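Local coordinates for hypothetical protein EF2904 (Enterococcus faecalis, PDB 2AZ4) that is of unknown function but carries a metallo-beta-lactamase domain with two bound zinc ions and may act as an RNA-binding exonuclease, at residues Phe33-Thr38 against Leu95-Met100; Phe11-Leu16 against Leu59-Lys64; Ala87-His92 against Pro109-Lys114; Arg99-Leu104 against Arg142-Leu147. One frame throughout, in Å; residues are numbered along the deposited sequence.

In the fold
All four contacts tie together parts of one mixed sheet of the metallo-beta-lactamase domain and loops that pack on it. Contact 1 supplies Asp96 and His97 to one ion of the dinuclear zinc site. Contact 3 supplies His92 to the other, and a water bound to both ions belongs to both contacts. Contacts 1 and 3 have centres about 10 Å apart, and strands 30-34 and 85-89 are sheet neighbours. Contact 4 shares Arg99 and Met100 with contact 1 along the chain, and Phe36 packs on Leu104 and Ile101. The centre of contact 4 is about 7 Å from that of contact 3. Contact 2 is further out, with the Ser13 side chain about 13 Å from a zinc ion.

Contact 1. Residues Phe33-Thr38 against Leu95-Met100; sequences FFDFGT and LDHSRM. With ZN (zinc ion), chain D.
Asp35 OD2 is gripped by two donors, the ring nitrogen of His97 and the hydroxyl of Tyr186. His97 ND1 reaches Asp35 OD2 at 2.8 Å, close to the imidazole plane, and meets the anti lone pair of the carboxylate oxygen. The other oxygen, OD1, takes the backbone NH of Ser91. With ND1 donating, NE2 is turned to the zinc ion at 2.2 Å. Asp35 is thus a second-shell carboxylate that fixes the ring rotation and may make the ligand more electron-rich. Asp96 OD2 binds the same zinc, and Asp189 and His404 complete the protein ligands. Asp96 and His97 are the last two residues of the HxHxDH motif of the metallo-beta-lactamase fold. A cis peptide bond precedes Asp35. Next to it, Phe36 N donates to His97 O at 3.0 Å, and Met100 N returns a bond to Phe36 O at 3.1 Å. Gly37 lies flush against the short helix, where a CB would clash with Asp96 O. Met100 CE makes a CH-pi contact over the centre of the Phe36 ring, 3.6 Å from the centroid. Met100 SD, 4.4 Å from the centroid over the same ring, makes it a Met-aromatic pair too. Thr38 OG1 accepts an in-plane bond from Arg99 NH1, whose guanidinium also pairs with Asp49. The loop leaves strand 30-34 beside strand 85-89 and runs along helix 95-98, while Val60 covers Met100.

Contact 2. Residues Phe11-Leu16 against Leu59-Lys64; sequences FHSGIL and LVPELK
The tight part of this contact is the His12 ring under a leucine methyl. Leu63 CD2 sits over the centre of one imidazole face, 3.6 Å from the centroid and 6° off the ring normal. This is a clean CH-pi contact. The Leu63 CB does not point at the strand; the end of the side chain comes nearer. His12 NE2 bonds to Glu24, which should limit the rotation of the ring. Pro61 fills the next place along. Its CB lies 3.8 Å from His12 CB, and its CD is 3.9 Å from Ser13 CB. The CB atoms of His12 and Ser13 both point toward the loop segment, which follows helix 51-56. The two residues form a classic beta bulge opposite Val22, near the end of strand 7-13, which is consistent with their facing the same way. Ser13 OG is anti to its backbone N (chi1 -170°) and bonds to Gly20 O and Glu39 OE2. Toward the loop, Ser13 OG packs on Pro61 CD at 3.9 Å. The other side is looser. Glu62 is partly exposed, and its side chain leads away from the strand to the hydroxyl of Tyr73. Beyond Ser13 the chain diverges from 59-64.

Contact 3. Residues Ala87-His92 against Pro109-Lys114; sequences AVFLSH and PLYTLK. With ZN (zinc ion), chain C.
Strands 85-89 and 110-113 run parallel, as the two strands of a beta-alpha-beta unit that includes helix 95-98. The axes of the short strand segments come within 4.7 Å at an angle of 27°. Three backbone hydrogen bonds hold the pair. Val88 N donates to Pro109 O, Tyr111 N to Val88 O at 2.8 Å, and Leu90 N to Tyr111 O. All three donors lie nearly along the C=O axis. One side-chain bond adds to these: Thr112 OG1 is anti to its backbone N (chi1 -163°) and donates to Leu90 O at 2.7 Å from above the carbonyl plane.

The apolar contacts fall on both faces. Val88 CG1 meets Leu110 CD1 at 3.7 Å on one face. On the other, the side chains of Phe89 and Tyr111 run alongside each other. The ring planes are 23° apart and displaced, with little overlap, and Tyr111 CD2 lies over the rim of the phenylalanine face. Ala87 CB touches the edge of the tyrosine ring.

The metal bond comes past the strand end. His92 joins His94, His167 and Asp189 on zinc. Its ND1 donates in the ring plane to Ser91 OG at 2.6 Å, and its NE2 binds the ion at 2.3 Å.

Contact 4. Residues Arg99-Leu104 against Arg142-Leu147; sequences RMINYL and REMIGL
Ile101 is the first residue of 99-104 to meet the other segment. Its CG1 takes the crowded position between the backbone N and the carbonyl carbon (chi1 58°). CD1 reaches the Met144 methyl, CE, at 4.0 Å, and the two chains cross at about a right angle. Leu110 of the neighbouring strand packs against both. Ile101 O lies 3.4 Å from Arg142 CG, so the arginine chain passes close to this carbonyl oxygen. The same oxygen accepts Leu104 N, part of a short 3-10 turn. Asn102 comes next. Its side chain runs antiparallel alongside that of Arg142, with the two flat groups 14° apart. The turn lies in the loop after helix 95-98, within the beta-alpha-beta crossover from strand 85-89 to strand 110-113 of the metallo-beta-lactamase fold. Residues 142-144 lead into strand 145-147, an outermost strand of the same sheet. Leu104 ends the contact. Its CD2 sits over one face of the Arg142 guanidinium, toward the rim and 3.5 Å above the plane. Its carbonyl O accepts Arg142 NH2 at 3.3 Å. That bond is straight at the hydrogen (169°), but the donor stands well above the carbonyl plane. The arginine is bent at chi2 and chi3, which folds its head back. NH2 also donates to Val108 O, and NH1 donates to Glu143 O at 3.0 Å. NE is buried with no partner in the model.

Contact 1. Residues Phe33-Thr38 against Leu95-Met100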
# COMPACT_ATOMS: atom_id res chain seq x y z
N PHE A 33 -17.71 -1.19 4.47
CA PHE A 33 -17.04 -0.32 3.51
C PHE A 33 -15.59 -0.75 3.45
O PHE A 33 -15.06 -1.28 4.44
CB PHE A 33 -17.10 1.17 3.94
CG PHE A 33 -18.51 1.76 4.05
CD1 PHE A 33 -19.00 2.62 3.07
CD2 PHE A 33 -19.32 1.49 5.14
CE1 PHE A 33 -20.30 3.18 3.17
CE2 PHE A 33 -20.63 2.04 5.24
CZ PHE A 33 -21.10 2.88 4.26
N PHE A 34 -14.95 -0.49 2.30
CA PHE A 34 -13.53 -0.78 2.04
C PHE A 34 -13.17 -0.13 0.70
O PHE A 34 -13.99 -0.08 -0.20
CB PHE A 34 -13.26 -2.29 1.96
CG PHE A 34 -14.21 -3.04 1.05
CD1 PHE A 34 -15.40 -3.59 1.55
CD2 PHE A 34 -13.93 -3.19 -0.31
CE1 PHE A 34 -16.28 -4.26 0.72
CE2 PHE A 34 -14.81 -3.88 -1.16
CZ PHE A 34 -15.99 -4.41 -0.64
N ASP A 35 -11.96 0.40 0.57
CA ASP A 35 -11.08 0.74 1.69
C ASP A 35 -11.46 2.14 2.18
O ASP A 35 -12.66 2.43 2.31
CB ASP A 35 -9.61 0.65 1.23
CG ASP A 35 -9.18 -0.79 0.92
OD1 ASP A 35 -9.56 -1.69 1.71
OD2 ASP A 35 -8.45 -1.03 -0.07
N PHE A 36 -10.48 3.00 2.47
CA PHE A 36 -10.77 4.31 3.06
C PHE A 36 -9.65 5.35 2.80
O PHE A 36 -9.17 6.00 3.73
CB PHE A 36 -11.03 4.17 4.58
CG PHE A 36 -12.14 5.05 5.08
CD1 PHE A 36 -13.46 4.78 4.72
CD2 PHE A 36 -11.87 6.15 5.87
CE1 PHE A 36 -14.50 5.59 5.16
CE2 PHE A 36 -12.91 6.98 6.33
CZ PHE A 36 -14.22 6.70 5.97
N GLY A 37 -9.22 5.46 1.54
CA GLY A 37 -8.28 6.48 1.13
C GLY A 37 -9.05 7.56 0.41
O GLY A 37 -10.28 7.54 0.35
N THR A 38 -8.32 8.53 -0.13
CA THR A 38 -8.93 9.58 -0.94
C THR A 38 -8.51 9.37 -2.37
O THR A 38 -7.50 8.71 -2.62
CB THR A 38 -8.52 11.02 -0.46
OG1 THR A 38 -7.16 11.28 -0.83
CG2 THR A 38 -8.66 11.15 1.04
N LEU A 95 -1.14 4.63 0.99
CA LEU A 95 -1.86 5.90 1.14
C LEU A 95 -3.22 5.95 0.40
O LEU A 95 -4.22 6.49 0.94
CB LEU A 95 -0.95 7.03 0.63
CG LEU A 95 -1.31 8.49 0.92
CD1 LEU A 95 -1.34 8.78 2.44
CD2 LEU A 95 -0.36 9.45 0.18
N ASP A 96 -3.23 5.39 -0.81
CA ASP A 96 -4.40 5.41 -1.70
C ASP A 96 -5.51 4.48 -1.22
O ASP A 96 -6.60 4.46 -1.81
CB ASP A 96 -4.00 5.14 -3.18
CG ASP A 96 -3.26 3.80 -3.37
OD1 ASP A 96 -2.30 3.52 -2.60
OD2 ASP A 96 -3.63 3.03 -4.30
N HIS A 97 -5.23 3.74 -0.15
CA HIS A 97 -6.20 2.90 0.56
C HIS A 97 -6.49 3.36 1.99
O HIS A 97 -7.52 2.98 2.55
CB HIS A 97 -5.74 1.43 0.54
CG HIS A 97 -5.47 0.93 -0.84
ND1 HIS A 97 -6.38 0.18 -1.56
CD2 HIS A 97 -4.44 1.17 -1.70
CE1 HIS A 97 -5.91 -0.05 -2.77
NE2 HIS A 97 -4.73 0.53 -2.88
N SER A 98 -5.60 4.14 2.59
CA SER A 98 -5.70 4.43 4.05
C SER A 98 -5.84 5.92 4.44
O SER A 98 -6.16 6.26 5.60
CB SER A 98 -4.47 3.84 4.77
OG SER A 98 -3.26 4.47 4.31
N ARG A 99 -5.60 6.80 3.47
CA ARG A 99 -5.30 8.21 3.75
C ARG A 99 -6.29 8.89 4.70
O ARG A 99 -5.89 9.74 5.49
CB ARG A 99 -5.18 9.01 2.47
CG ARG A 99 -4.58 10.37 2.66
CD ARG A 99 -4.36 11.11 1.35
NE ARG A 99 -3.94 12.42 1.78
CZ ARG A 99 -4.57 13.56 1.54
NH1 ARG A 99 -5.64 13.63 0.74
NH2 ARG A 99 -4.05 14.65 2.06
N MET A 100 -7.57 8.56 4.62
CA MET A 100 -8.54 9.27 5.44
C MET A 100 -9.08 8.52 6.66
O MET A 100 -10.12 8.93 7.20
CB MET A 100 -9.70 9.86 4.59
CG MET A 100 -10.72 8.87 4.04
SD MET A 100 -12.23 9.65 3.40
CE MET A 100 -13.09 8.19 2.80
ZN ZN D . -3.40 0.75 -4.57
O HOH W 1 -9.42 3.62 -0.74
O HOH W 2 -5.60 8.53 -0.65
O HOH W 3 -1.56 1.25 -3.22
O HOH W 4 -1.71 1.08 -6.16

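Contact 2. Residues Phe11-Leu16 against Leu59-Lys64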
# COMPACT_ATOMS: atom_id res chain seq x y z
N PHE A 11 -20.49 1.57 -5.56
CA PHE A 11 -19.15 2.06 -5.88
C PHE A 11 -19.08 3.57 -5.65
O PHE A 11 -19.22 4.38 -6.58
CB PHE A 11 -18.75 1.65 -7.30
CG PHE A 11 -18.71 0.16 -7.47
CD1 PHE A 11 -17.50 -0.55 -7.29
CD2 PHE A 11 -19.88 -0.56 -7.75
CE1 PHE A 11 -17.47 -1.94 -7.39
CE2 PHE A 11 -19.85 -1.96 -7.86
CZ PHE A 11 -18.64 -2.65 -7.68
N HIS A 12 -18.89 3.92 -4.39
CA HIS A 12 -18.91 5.32 -3.95
C HIS A 12 -17.79 6.15 -4.54
O HIS A 12 -18.01 7.32 -4.83
CB HIS A 12 -18.85 5.38 -2.41
CG HIS A 12 -20.11 4.92 -1.74
ND1 HIS A 12 -21.31 5.61 -1.84
CD2 HIS A 12 -20.36 3.84 -0.95
CE1 HIS A 12 -22.24 4.98 -1.14
NE2 HIS A 12 -21.69 3.89 -0.61
N SER A 13 -16.60 5.57 -4.71
CA SER A 13 -15.40 6.36 -4.97
C SER A 13 -14.29 5.53 -5.58
O SER A 13 -14.28 4.31 -5.44
CB SER A 13 -14.91 6.96 -3.65
OG SER A 13 -13.90 7.92 -3.83
N GLY A 14 -13.35 6.17 -6.23
CA GLY A 14 -12.17 5.44 -6.73
C GLY A 14 -12.27 4.89 -8.13
O GLY A 14 -11.40 4.13 -8.57
N ILE A 15 -13.30 5.31 -8.86
CA ILE A 15 -13.56 4.81 -10.23
C ILE A 15 -12.80 5.60 -11.30
O ILE A 15 -12.92 6.82 -11.39
CB ILE A 15 -15.07 4.81 -10.57
CG1 ILE A 15 -15.87 3.96 -9.58
CG2 ILE A 15 -15.31 4.41 -12.08
CD1 ILE A 15 -15.59 2.46 -9.62
N LEU A 16 -12.06 4.89 -12.14
CA LEU A 16 -11.23 5.51 -13.19
C LEU A 16 -10.15 6.41 -12.62
O LEU A 16 -9.86 7.52 -13.12
CB LEU A 16 -12.08 6.21 -14.27
CG LEU A 16 -11.73 5.81 -15.73
CD1 LEU A 16 -10.34 6.24 -16.15
CD2 LEU A 16 -11.91 4.31 -15.98
N LEU A 59 -12.98 14.31 -3.93
CA LEU A 59 -11.88 13.41 -3.62
C LEU A 59 -12.29 12.31 -2.64
O LEU A 59 -11.67 11.25 -2.56
CB LEU A 59 -10.64 14.18 -3.16
CG LEU A 59 -10.22 15.21 -4.20
CD1 LEU A 59 -9.26 16.18 -3.56
CD2 LEU A 59 -9.57 14.53 -5.43
N VAL A 60 -13.36 12.57 -1.89
CA VAL A 60 -13.94 11.56 -1.02
C VAL A 60 -15.43 11.56 -1.33
O VAL A 60 -15.95 12.56 -1.82
CB VAL A 60 -13.66 11.85 0.50
CG1 VAL A 60 -12.20 12.07 0.74
CG2 VAL A 60 -14.44 13.08 1.00
N PRO A 61 -16.13 10.43 -1.07
CA PRO A 61 -17.55 10.42 -1.39
C PRO A 61 -18.41 11.01 -0.27
O PRO A 61 -17.98 11.06 0.88
CB PRO A 61 -17.85 8.92 -1.53
CG PRO A 61 -16.92 8.26 -0.54
CD PRO A 61 -15.66 9.14 -0.53
N GLU A 62 -19.63 11.44 -0.63
CA GLU A 62 -20.67 11.77 0.33
C GLU A 62 -21.16 10.49 0.97
O GLU A 62 -21.56 9.57 0.26
CB GLU A 62 -21.86 12.42 -0.40
CG GLU A 62 -21.55 13.77 -1.01
CD GLU A 62 -22.05 14.95 -0.15
OE1 GLU A 62 -22.07 16.08 -0.68
OE2 GLU A 62 -22.42 14.78 1.04
N LEU A 63 -21.11 10.41 2.29
CA LEU A 63 -21.47 9.17 2.97
C LEU A 63 -22.31 9.49 4.19
O LEU A 63 -22.04 10.44 4.90
CB LEU A 63 -20.23 8.36 3.38
CG LEU A 63 -19.29 7.75 2.31
CD1 LEU A 63 -18.01 7.18 2.95
CD2 LEU A 63 -19.98 6.67 1.50
N LYS A 64 -23.34 8.67 4.42
CA LYS A 64 -24.25 8.95 5.52
C LYS A 64 -23.79 8.21 6.75
O LYS A 64 -23.55 7.00 6.68
CB LYS A 64 -25.68 8.55 5.14
CG LYS A 64 -26.70 8.77 6.26
CD LYS A 64 -28.05 8.16 5.87
CE LYS A 64 -28.93 7.93 7.10
NZ LYS A 64 -28.34 6.94 8.05

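Contact 3. Residues Ala87-His92 against Pro109-Lys114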
# COMPACT_ATOMS: atom_id res chain seq x y z
N ALA A 87 -19.13 -1.40 9.66
CA ALA A 87 -17.70 -1.62 9.87
C ALA A 87 -16.91 -1.28 8.63
O ALA A 87 -17.45 -1.31 7.51
CB ALA A 87 -17.42 -3.10 10.26
N VAL A 88 -15.62 -1.00 8.82
CA VAL A 88 -14.78 -0.63 7.71
C VAL A 88 -13.57 -1.56 7.72
O VAL A 88 -13.04 -1.88 8.78
CB VAL A 88 -14.33 0.89 7.73
CG1 VAL A 88 -13.35 1.21 6.60
CG2 VAL A 88 -15.50 1.84 7.65
N PHE A 89 -13.15 -1.97 6.53
CA PHE A 89 -12.00 -2.85 6.38
C PHE A 89 -10.95 -2.16 5.54
O PHE A 89 -11.28 -1.38 4.62
CB PHE A 89 -12.42 -4.18 5.74
CG PHE A 89 -13.34 -4.97 6.59
CD1 PHE A 89 -12.86 -6.02 7.38
CD2 PHE A 89 -14.71 -4.69 6.63
CE1 PHE A 89 -13.73 -6.76 8.20
CE2 PHE A 89 -15.59 -5.41 7.45
CZ PHE A 89 -15.10 -6.44 8.25
N LEU A 90 -9.69 -2.47 5.83
CA LEU A 90 -8.58 -1.85 5.15
C LEU A 90 -7.65 -2.94 4.59
O LEU A 90 -7.04 -3.70 5.34
CB LEU A 90 -7.85 -0.94 6.15
CG LEU A 90 -6.62 -0.14 5.86
CD1 LEU A 90 -6.73 0.70 4.57
CD2 LEU A 90 -6.26 0.72 7.09
N SER A 91 -7.58 -3.02 3.26
CA SER A 91 -6.83 -4.06 2.59
C SER A 91 -5.35 -4.01 2.97
O SER A 91 -4.76 -5.04 3.23
CB SER A 91 -7.02 -4.01 1.05
OG SER A 91 -6.28 -2.97 0.40
N HIS A 92 -4.78 -2.81 2.96
CA HIS A 92 -3.37 -2.60 3.30
C HIS A 92 -3.07 -1.12 3.59
O HIS A 92 -3.93 -0.24 3.42
CB HIS A 92 -2.43 -3.18 2.22
CG HIS A 92 -2.54 -2.51 0.88
ND1 HIS A 92 -3.71 -2.46 0.16
CD2 HIS A 92 -1.60 -1.88 0.12
CE1 HIS A 92 -3.49 -1.85 -1.00
NE2 HIS A 92 -2.23 -1.47 -1.03
N PRO A 109 -16.03 0.42 14.05
CA PRO A 109 -14.78 -0.35 14.04
C PRO A 109 -14.10 -0.39 12.69
O PRO A 109 -14.76 -0.41 11.65
CB PRO A 109 -15.22 -1.76 14.43
CG PRO A 109 -16.72 -1.82 14.06
CD PRO A 109 -17.21 -0.43 14.33
N LEU A 110 -12.77 -0.47 12.73
CA LEU A 110 -11.92 -0.46 11.56
C LEU A 110 -11.02 -1.69 11.68
O LEU A 110 -10.28 -1.85 12.68
CB LEU A 110 -11.09 0.82 11.49
CG LEU A 110 -10.00 0.95 10.39
CD1 LEU A 110 -10.63 0.87 9.02
CD2 LEU A 110 -9.21 2.27 10.52
N TYR A 111 -11.11 -2.57 10.68
CA TYR A 111 -10.50 -3.90 10.71
C TYR A 111 -9.40 -3.98 9.68
O TYR A 111 -9.54 -3.49 8.56
CB TYR A 111 -11.52 -5.03 10.44
CG TYR A 111 -12.60 -5.19 11.49
CD1 TYR A 111 -12.35 -5.89 12.68
CD2 TYR A 111 -13.85 -4.62 11.30
CE1 TYR A 111 -13.32 -6.03 13.63
CE2 TYR A 111 -14.83 -4.75 12.24
CZ TYR A 111 -14.57 -5.46 13.40
OH TYR A 111 -15.53 -5.58 14.33
N THR A 112 -8.31 -4.62 10.05
CA THR A 112 -7.23 -4.79 9.11
C THR A 112 -6.35 -5.91 9.64
O THR A 112 -6.52 -6.31 10.77
CB THR A 112 -6.45 -3.45 8.89
OG1 THR A 112 -5.67 -3.57 7.70
CG2 THR A 112 -5.55 -3.09 10.08
N LEU A 113 -5.45 -6.46 8.83
CA LEU A 113 -4.53 -7.42 9.44
C LEU A 113 -3.61 -6.66 10.40
O LEU A 113 -3.26 -5.50 10.15
CB LEU A 113 -3.73 -8.20 8.40
CG LEU A 113 -4.53 -9.22 7.56
CD1 LEU A 113 -3.62 -9.88 6.57
CD2 LEU A 113 -5.26 -10.31 8.40
N LYS A 114 -3.25 -7.31 11.50
CA LYS A 114 -2.41 -6.69 12.53
C LYS A 114 -1.11 -6.05 12.01
O LYS A 114 -0.72 -5.00 12.52
CB LYS A 114 -2.16 -7.65 13.71
CG LYS A 114 -1.27 -8.82 13.42
CD LYS A 114 -1.28 -9.85 14.57
CE LYS A 114 -0.46 -11.10 14.23
NZ LYS A 114 -1.12 -11.93 13.15
ZN ZN C . -0.87 -0.91 -2.79
O HOH W 5 -4.77 -5.92 5.93
O HOH W 6 0.15 -0.07 -4.54
O HOH W 3 -1.56 1.25 -3.22

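Contact 4. Residues Arg99-Leu104 against Arg142-Leu147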
# COMPACT_ATOMS: atom_id res chain seq x y z
N ARG A 99 -5.60 6.80 3.47
CA ARG A 99 -5.30 8.21 3.75
C ARG A 99 -6.29 8.89 4.70
O ARG A 99 -5.89 9.74 5.49
CB ARG A 99 -5.18 9.01 2.47
CG ARG A 99 -4.58 10.37 2.66
CD ARG A 99 -4.36 11.11 1.35
NE ARG A 99 -3.94 12.42 1.78
CZ ARG A 99 -4.57 13.56 1.54
NH1 ARG A 99 -5.64 13.63 0.74
NH2 ARG A 99 -4.05 14.65 2.06
N MET A 100 -7.57 8.56 4.62
CA MET A 100 -8.54 9.27 5.44
C MET A 100 -9.08 8.52 6.66
O MET A 100 -10.12 8.93 7.20
CB MET A 100 -9.70 9.86 4.59
CG MET A 100 -10.72 8.87 4.04
SD MET A 100 -12.23 9.65 3.40
CE MET A 100 -13.09 8.19 2.80
N ILE A 101 -8.40 7.47 7.13
CA ILE A 101 -8.99 6.68 8.23
C ILE A 101 -9.28 7.55 9.48
O ILE A 101 -10.20 7.26 10.24
CB ILE A 101 -8.19 5.41 8.62
CG1 ILE A 101 -6.74 5.77 9.02
CG2 ILE A 101 -8.27 4.35 7.49
CD1 ILE A 101 -6.09 4.68 9.82
N ASN A 102 -8.52 8.64 9.67
CA ASN A 102 -8.76 9.48 10.86
C ASN A 102 -10.09 10.22 10.80
O ASN A 102 -10.57 10.72 11.83
CB ASN A 102 -7.64 10.48 11.11
CG ASN A 102 -6.39 9.84 11.69
OD1 ASN A 102 -5.28 10.38 11.55
ND2 ASN A 102 -6.56 8.74 12.38
N TYR A 103 -10.69 10.28 9.62
CA TYR A 103 -12.03 10.87 9.48
C TYR A 103 -13.16 9.87 9.74
O TYR A 103 -14.34 10.25 9.80
CB TYR A 103 -12.20 11.50 8.09
CG TYR A 103 -11.52 12.84 7.92
CD1 TYR A 103 -10.88 13.49 8.99
CD2 TYR A 103 -11.52 13.46 6.67
CE1 TYR A 103 -10.25 14.75 8.80
CE2 TYR A 103 -10.92 14.70 6.48
CZ TYR A 103 -10.29 15.34 7.53
OH TYR A 103 -9.70 16.57 7.28
N LEU A 104 -12.81 8.60 9.85
CA LEU A 104 -13.79 7.57 10.17
C LEU A 104 -14.29 7.73 11.61
O LEU A 104 -13.50 7.76 12.54
CB LEU A 104 -13.22 6.16 9.96
CG LEU A 104 -14.20 4.99 10.22
CD1 LEU A 104 -15.49 5.01 9.33
CD2 LEU A 104 -13.52 3.62 10.19
N ARG A 142 -6.02 6.70 14.46
CA ARG A 142 -7.21 6.12 15.10
C ARG A 142 -7.09 4.60 15.32
O ARG A 142 -6.20 3.94 14.74
CB ARG A 142 -8.48 6.52 14.33
CG ARG A 142 -8.71 5.79 12.98
CD ARG A 142 -9.53 4.52 13.20
NE ARG A 142 -10.92 4.85 13.20
CZ ARG A 142 -11.93 4.12 13.65
NH1 ARG A 142 -11.79 2.93 14.21
NH2 ARG A 142 -13.14 4.65 13.52
N GLU A 143 -7.94 4.08 16.20
CA GLU A 143 -7.91 2.65 16.56
C GLU A 143 -8.13 1.75 15.33
O GLU A 143 -8.97 2.06 14.47
CB GLU A 143 -9.00 2.34 17.61
CG GLU A 143 -8.84 3.08 18.93
CD GLU A 143 -9.97 2.81 19.93
OE1 GLU A 143 -10.91 2.05 19.62
OE2 GLU A 143 -9.91 3.38 21.05
N MET A 144 -7.38 0.65 15.27
CA MET A 144 -7.59 -0.43 14.30
C MET A 144 -7.64 -1.73 15.08
O MET A 144 -6.82 -1.95 15.98
CB MET A 144 -6.44 -0.49 13.27
CG MET A 144 -6.48 0.64 12.22
SD MET A 144 -5.11 0.64 11.09
CE MET A 144 -4.09 1.87 11.86
N ILE A 145 -8.59 -2.60 14.75
CA ILE A 145 -8.61 -3.97 15.28
C ILE A 145 -7.72 -4.82 14.39
O ILE A 145 -8.11 -5.17 13.26
CB ILE A 145 -10.03 -4.52 15.37
CG1 ILE A 145 -10.86 -3.66 16.34
CG2 ILE A 145 -10.03 -5.97 15.87
CD1 ILE A 145 -12.37 -3.90 16.23
N GLY A 146 -6.51 -5.10 14.88
CA GLY A 146 -5.56 -5.93 14.17
C GLY A 146 -6.03 -7.38 14.24
O GLY A 146 -6.30 -7.90 15.34
N LEU A 147 -6.16 -8.00 13.06
CA LEU A 147 -6.65 -9.37 12.92
C LEU A 147 -5.54 -10.30 12.41
O LEU A 147 -4.50 -9.85 11.94
CB LEU A 147 -7.83 -9.42 11.92
CG LEU A 147 -9.05 -8.58 12.27
CD1 LEU A 147 -10.06 -8.67 11.11
CD2 LEU A 147 -9.68 -9.05 13.63